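Local structure of thiosulfate sulfurtransferase (Pseudomonas aeruginosa, 1YT8) at residues 65-70 against 90-95; 174-179 against 332-337. The protein probably transfers sulfur from thiosulfate to cyanide, as rhodaneses do, in a chain that repeats the rhodanese-like domain four times. All blocks are in the same frame, centred on the assembly; numbering follows the deposited sequence.

Contact 1 (65-70 against 90-95)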
loop_
_atom_site.group_PDB
_atom_site.type_symbol
_atom_site.label_atom_id
_atom_site.label_comp_id
_atom_site.label_asym_id
_atom_site.label_seq_id
_atom_site.Cartn_x
_atom_site.Cartn_y
_atom_site.Cartn_z
ATOM N N PRO A 65 14.839 6.776 14.191
ATOM C CA PRO A 65 14.108 6.728 15.462
ATOM C C PRO A 65 12.793 5.977 15.233
ATOM O O PRO A 65 11.872 6.503 14.605
ATOM C CB PRO A 65 13.875 8.202 15.782
ATOM C CG PRO A 65 15.070 8.873 15.157
ATOM C CD PRO A 65 15.161 8.168 13.826
ATOM N N ILE A 66 12.715 4.747 15.725
ATOM C CA ILE A 66 11.512 3.938 15.560
ATOM C C ILE A 66 10.722 3.871 16.859
ATOM O O ILE A 66 11.280 3.596 17.920
ATOM C CB ILE A 66 11.856 2.488 15.157
ATOM C CG1 ILE A 66 12.626 2.473 13.841
ATOM C CG2 ILE A 66 10.573 1.658 15.036
ATOM C CD1 ILE A 66 13.200 1.110 13.509
ATOM N N THR A 67 9.421 4.126 16.767
ATOM C CA THR A 67 8.543 4.065 17.930
ATOM C C THR A 67 7.389 3.120 17.587
ATOM O O THR A 67 6.583 3.407 16.701
ATOM C CB THR A 67 7.973 5.461 18.290
ATOM O OG1 THR A 67 9.051 6.364 18.585
ATOM C CG2 THR A 67 7.061 5.367 19.510
ATOM N N VAL A 68 7.325 1.988 18.283
ATOM C CA VAL A 68 6.270 1.005 18.045
ATOM C C VAL A 68 5.154 1.124 19.080
ATOM O O VAL A 68 5.368 1.623 20.185
ATOM C CB VAL A 68 6.826 -0.446 18.084
ATOM C CG1 VAL A 68 7.853 -0.647 16.979
ATOM C CG2 VAL A 68 7.456 -0.728 19.438
ATOM N N TYR A 69 3.958 0.665 18.725
ATOM C CA TYR A 69 2.841 0.727 19.659
ATOM C C TYR A 69 1.720 -0.231 19.284
ATOM O O TYR A 69 1.654 -0.728 18.160
ATOM C CB TYR A 69 2.275 2.155 19.719
ATOM C CG TYR A 69 1.352 2.522 18.560
ATOM C CD1 TYR A 69 -0.023 2.272 18.627
ATOM C CD2 TYR A 69 1.860 3.075 17.383
ATOM C CE1 TYR A 69 -0.869 2.560 17.549
ATOM C CE2 TYR A 69 1.022 3.364 16.293
ATOM C CZ TYR A 69 -0.339 3.102 16.384
ATOM O OH TYR A 69 -1.168 3.360 15.310
ATOM N N ASP A 70 0.855 -0.492 20.255
ATOM C CA ASP A 70 -0.330 -1.320 20.072
ATOM C C ASP A 70 -1.318 -0.748 21.073
ATOM O O ASP A 70 -1.123 0.367 21.553
ATOM C CB ASP A 70 -0.064 -2.808 20.351
ATOM C CG ASP A 70 0.507 -3.073 21.737
ATOM O OD1 ASP A 70 0.342 -2.240 22.653
ATOM O OD2 ASP A 70 1.117 -4.150 21.906
ATOM N N ASP A 90 17.804 2.539 17.527
ATOM C CA ASP A 90 17.024 3.577 18.206
ATOM C C ASP A 90 15.553 3.190 18.220
ATOM O O ASP A 90 14.737 3.761 17.496
ATOM C CB ASP A 90 17.212 4.924 17.490
ATOM C CG ASP A 90 16.615 6.099 18.263
ATOM O OD1 ASP A 90 16.075 5.902 19.373
ATOM O OD2 ASP A 90 16.689 7.236 17.750
ATOM N N VAL A 91 15.223 2.214 19.058
ATOM C CA VAL A 91 13.858 1.725 19.161
ATOM C C VAL A 91 13.219 2.123 20.484
ATOM O O VAL A 91 13.866 2.098 21.532
ATOM C CB VAL A 91 13.821 0.188 19.037
ATOM C CG1 VAL A 91 12.384 -0.295 18.994
ATOM C CG2 VAL A 91 14.568 -0.251 17.791
ATOM N N ALA A 92 11.946 2.489 20.431
ATOM C CA ALA A 92 11.222 2.879 21.631
ATOM C C ALA A 92 9.763 2.457 21.566
ATOM O O ALA A 92 9.236 2.153 20.494
ATOM C CB ALA A 92 11.313 4.384 21.826
ATOM N N LEU A 93 9.122 2.432 22.729
ATOM C CA LEU A 93 7.710 2.091 22.834
ATOM C C LEU A 93 6.990 3.417 23.038
ATOM O O LEU A 93 7.514 4.299 23.714
ATOM C CB LEU A 93 7.460 1.204 24.055
ATOM C CG LEU A 93 8.201 -0.130 24.150
ATOM C CD1 LEU A 93 7.961 -0.751 25.527
ATOM C CD2 LEU A 93 7.724 -1.058 23.050
ATOM N N LEU A 94 5.809 3.564 22.448
ATOM C CA LEU A 94 5.030 4.787 22.610
ATOM C C LEU A 94 4.402 4.747 23.998
ATOM O O LEU A 94 3.710 3.791 24.344
ATOM C CB LEU A 94 3.922 4.868 21.559
ATOM C CG LEU A 94 2.958 6.054 21.684
ATOM C CD1 LEU A 94 3.703 7.354 21.424
ATOM C CD2 LEU A 94 1.818 5.893 20.693
ATOM N N ASP A 95 4.643 5.785 24.790
ATOM C CA ASP A 95 4.110 5.853 26.145
ATOM C C ASP A 95 2.589 5.702 26.177
ATOM O O ASP A 95 1.859 6.514 25.608
ATOM C CB ASP A 95 4.520 7.178 26.791
ATOM C CG ASP A 95 4.090 7.280 28.238
ATOM O OD1 ASP A 95 4.446 6.385 29.029
ATOM O OD2 ASP A 95 3.400 8.259 28.585
#
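Val68 and Leu93 meet across two adjacent parallel strands, 66-69 and 91-94. Their side chains cross obliquely, and the contact is made by one methyl from each, Val68 CG2 lying 3.6 Å from Leu93 CD2. That valine methyl sits between its own backbone N and carbonyl carbon, and there it also touches Ala92 O. On the other face of the sheet, Thr67 turns CG2 rather than its hydroxyl to the partner strand: chi1 of -60° sets OG1 beside the backbone N, and CG2, anti to that N, packs 3.8 Å from Leu94 CB. OG1 instead accepts a hydrogen bond from Arg9 NE. Tyr69 and Leu94 then run side by side, pointing the same way, with Tyr69 CB and Leu94 CB 3.7 Å apart. Leu94 CD2 touches the ring at CG, and the rest leads away until OH makes a weak hydrogen bond to Asp28. At the opposite end Asp90 brings OD2 to within 3.5 Å of Pro65 CG, while its OD1 forms a salt bridge with Arg9.

The backbones that carry these side chains show the staggered bonding of parallel strands. Ile66 N to Asp90 O (2.9 Å) and Val68 N to Ala92 O (2.9 Å) run one way; Ala92 N to Ile66 O (2.8 Å) and Leu94 N to Val68 O (3.0 Å) return. Arg9 NH2 gives Ile66 O a second donor.

Together the strands form the two ends of a beta-alpha-beta crossover in the first rhodanese-like domain. Its helix 75-85 covers the face of Val68, Val91 and Leu93, strand 25-28 pairs with 66-69 along the edge that faces away from 91-94, and strand 7-9 flanks 91-94 at the sheet margin.

Contact 2 (174-179 against 332-337)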
loop_
_atom_site.group_PDB
_atom_site.type_symbol
_atom_site.label_atom_id
_atom_site.label_comp_id
_atom_site.label_asym_id
_atom_site.label_seq_id
_atom_site.Cartn_x
_atom_site.Cartn_y
_atom_site.Cartn_z
ATOM N N LEU A 174 -2.284 9.125 -16.382
ATOM C CA LEU A 174 -3.235 10.103 -16.912
ATOM C C LEU A 174 -2.671 11.213 -17.799
ATOM O O LEU A 174 -3.087 11.357 -18.950
ATOM C CB LEU A 174 -4.049 10.707 -15.761
ATOM C CG LEU A 174 -5.043 9.721 -15.124
ATOM C CD1 LEU A 174 -5.575 10.298 -13.827
ATOM C CD2 LEU A 174 -6.192 9.439 -16.094
ATOM N N VAL A 175 -1.733 11.996 -17.283
ATOM C CA VAL A 175 -1.161 13.083 -18.071
ATOM C C VAL A 175 -0.397 12.560 -19.287
ATOM O O VAL A 175 -0.363 13.203 -20.338
ATOM C CB VAL A 175 -0.232 13.955 -17.195
ATOM C CG1 VAL A 175 0.432 15.041 -18.033
ATOM C CG2 VAL A 175 -1.048 14.589 -16.075
ATOM N N LEU A 176 0.196 11.379 -19.150
ATOM C CA LEU A 176 0.962 10.780 -20.241
ATOM C C LEU A 176 0.120 10.197 -21.380
ATOM O O LEU A 176 0.497 10.305 -22.547
ATOM C CB LEU A 176 1.872 9.675 -19.696
ATOM C CG LEU A 176 2.750 8.902 -20.696
ATOM C CD1 LEU A 176 3.822 9.819 -21.269
ATOM C CD2 LEU A 176 3.407 7.719 -19.993
ATOM N N ARG A 177 -1.016 9.588 -21.048
ATOM C CA ARG A 177 -1.852 8.938 -22.060
ATOM C C ARG A 177 -3.080 9.684 -22.573
ATOM O O ARG A 177 -3.619 9.319 -23.618
ATOM C CB ARG A 177 -2.336 7.589 -21.525
ATOM C CG ARG A 177 -1.298 6.802 -20.743
ATOM C CD ARG A 177 -0.309 6.096 -21.641
ATOM N NE ARG A 177 0.724 5.435 -20.849
ATOM C CZ ARG A 177 1.697 4.687 -21.358
ATOM N NH1 ARG A 177 1.771 4.494 -22.669
ATOM N NH2 ARG A 177 2.608 4.146 -20.557
ATOM N N VAL A 178 -3.521 10.716 -21.859
ATOM C CA VAL A 178 -4.742 11.429 -22.236
ATOM C C VAL A 178 -4.855 11.971 -23.661
ATOM O O VAL A 178 -5.937 11.935 -24.251
ATOM C CB VAL A 178 -5.054 12.583 -21.237
ATOM C CG1 VAL A 178 -4.051 13.710 -21.389
ATOM C CG2 VAL A 178 -6.481 13.087 -21.456
ATOM N N ALA A 179 -3.757 12.461 -24.225
ATOM C CA ALA A 179 -3.805 13.005 -25.581
ATOM C C ALA A 179 -4.169 11.948 -26.629
ATOM O O ALA A 179 -4.738 12.271 -27.670
ATOM C CB ALA A 179 -2.470 13.654 -25.933
ATOM N N GLY A 332 9.437 11.169 -18.756
ATOM C CA GLY A 332 9.442 12.579 -18.405
ATOM C C GLY A 332 8.106 13.133 -17.933
ATOM O O GLY A 332 7.954 14.346 -17.796
ATOM N N VAL A 333 7.137 12.258 -17.678
ATOM C CA VAL A 333 5.822 12.697 -17.218
ATOM C C VAL A 333 5.409 12.080 -15.882
ATOM O O VAL A 333 5.103 12.790 -14.928
ATOM C CB VAL A 333 4.715 12.349 -18.247
ATOM C CG1 VAL A 333 3.340 12.720 -17.683
ATOM C CG2 VAL A 333 4.955 13.091 -19.556
ATOM N N ARG A 334 5.399 10.754 -15.828
ATOM C CA ARG A 334 4.971 10.024 -14.638
ATOM C C ARG A 334 5.676 10.370 -13.334
ATOM O O ARG A 334 5.019 10.619 -12.321
ATOM C CB ARG A 334 5.052 8.524 -14.915
ATOM C CG ARG A 334 4.061 8.093 -15.988
ATOM C CD ARG A 334 4.131 6.612 -16.287
ATOM N NE ARG A 334 5.335 6.267 -17.036
ATOM C CZ ARG A 334 5.540 5.087 -17.612
ATOM N NH1 ARG A 334 4.620 4.135 -17.526
ATOM N NH2 ARG A 334 6.661 4.866 -18.285
ATOM N N ALA A 335 7.003 10.385 -13.353
ATOM C CA ALA A 335 7.759 10.720 -12.155
ATOM C C ALA A 335 7.510 12.180 -11.760
ATOM O O ALA A 335 7.303 12.481 -10.588
ATOM C CB ALA A 335 9.251 10.473 -12.387
ATOM N N ASN A 336 7.516 13.086 -12.737
ATOM C CA ASN A 336 7.278 14.497 -12.443
ATOM C C ASN A 336 5.913 14.730 -11.801
ATOM O O ASN A 336 5.810 15.462 -10.815
ATOM C CB ASN A 336 7.378 15.364 -13.711
ATOM C CG ASN A 336 8.815 15.667 -14.108
ATOM O OD1 ASN A 336 9.660 15.967 -13.261
ATOM N ND2 ASN A 336 9.091 15.614 -15.409
HETATM N N MSE A 337 4.870 14.122 -12.360
HETATM C CA MSE A 337 3.527 14.295 -11.815
HETATM C C MSE A 337 3.400 13.687 -10.420
HETATM O O MSE A 337 2.875 14.323 -9.508
HETATM C CB MSE A 337 2.469 13.683 -12.742
HETATM C CG MSE A 337 2.211 14.452 -14.039
HETATM SE SE MSE A 337 1.922 16.373 -13.862
HETATM C CE MSE A 337 0.350 16.372 -12.710
#
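Val333 is the bump of this contact between a helix and the start of another, and Val175 with Leu176 forms the hollow that takes it. The contact joins two rhodanese-like domains: helix 174-181 of one meets the first turn of helix 334-344 of the next, with Val333 at the N-cap. Val333 CG1 enters between them, 3.7 Å from both Val175 CG1 and the backbone N of Leu176, while CG2 rests against Leu176 CD1 at 3.9 Å. One turn on, Met337, a selenomethionine, crosses Val175 at about a right angle, its CG 3.8 Å from Val175 CG2; bends at chi2 and chi3 fold its chain so that CE also approaches this methyl.

Leu176 is a bump in its turn. Its CD2 lies over one face of the Arg334 guanidinium, toward the rim, and the same methyl also lies over a face of the Arg177 guanidinium, again toward its rim. A bend at chi3 (-73°) turns Arg334 NE to within 3.8 Å of that CD2. The two arginine planes stand 84° apart, and their like charges are close. Glu173 probably offsets the repulsion, since it forms salt bridges with both arginines, and Asp330, Asp331 and Glu293 also pair with Arg334. The closest approach of the two guanidinium groups is Arg177 NH2 to Arg334 NH1, 3.6 Å.

Both contacts are buried, yet they illustrate two different levels of assembly. Contact 1 is internal to a single rhodanese-like domain, where neighbouring strands are joined mainly by main-chain hydrogen bonds and apolar groups fill in on either face. Contact 2 brings together two successive rhodanese-like domains, through segments some 150 residues apart, and there interlocking aliphatic side chains do the work beside a cluster of charges, with no main-chain bond between the segments. They share no helix or strand: contact 1 is complete in the chain before contact 2 begins, their centres are 39 Å apart, and the middle of the molecule lies between them. One contact builds a repeat; the other fits repeats together.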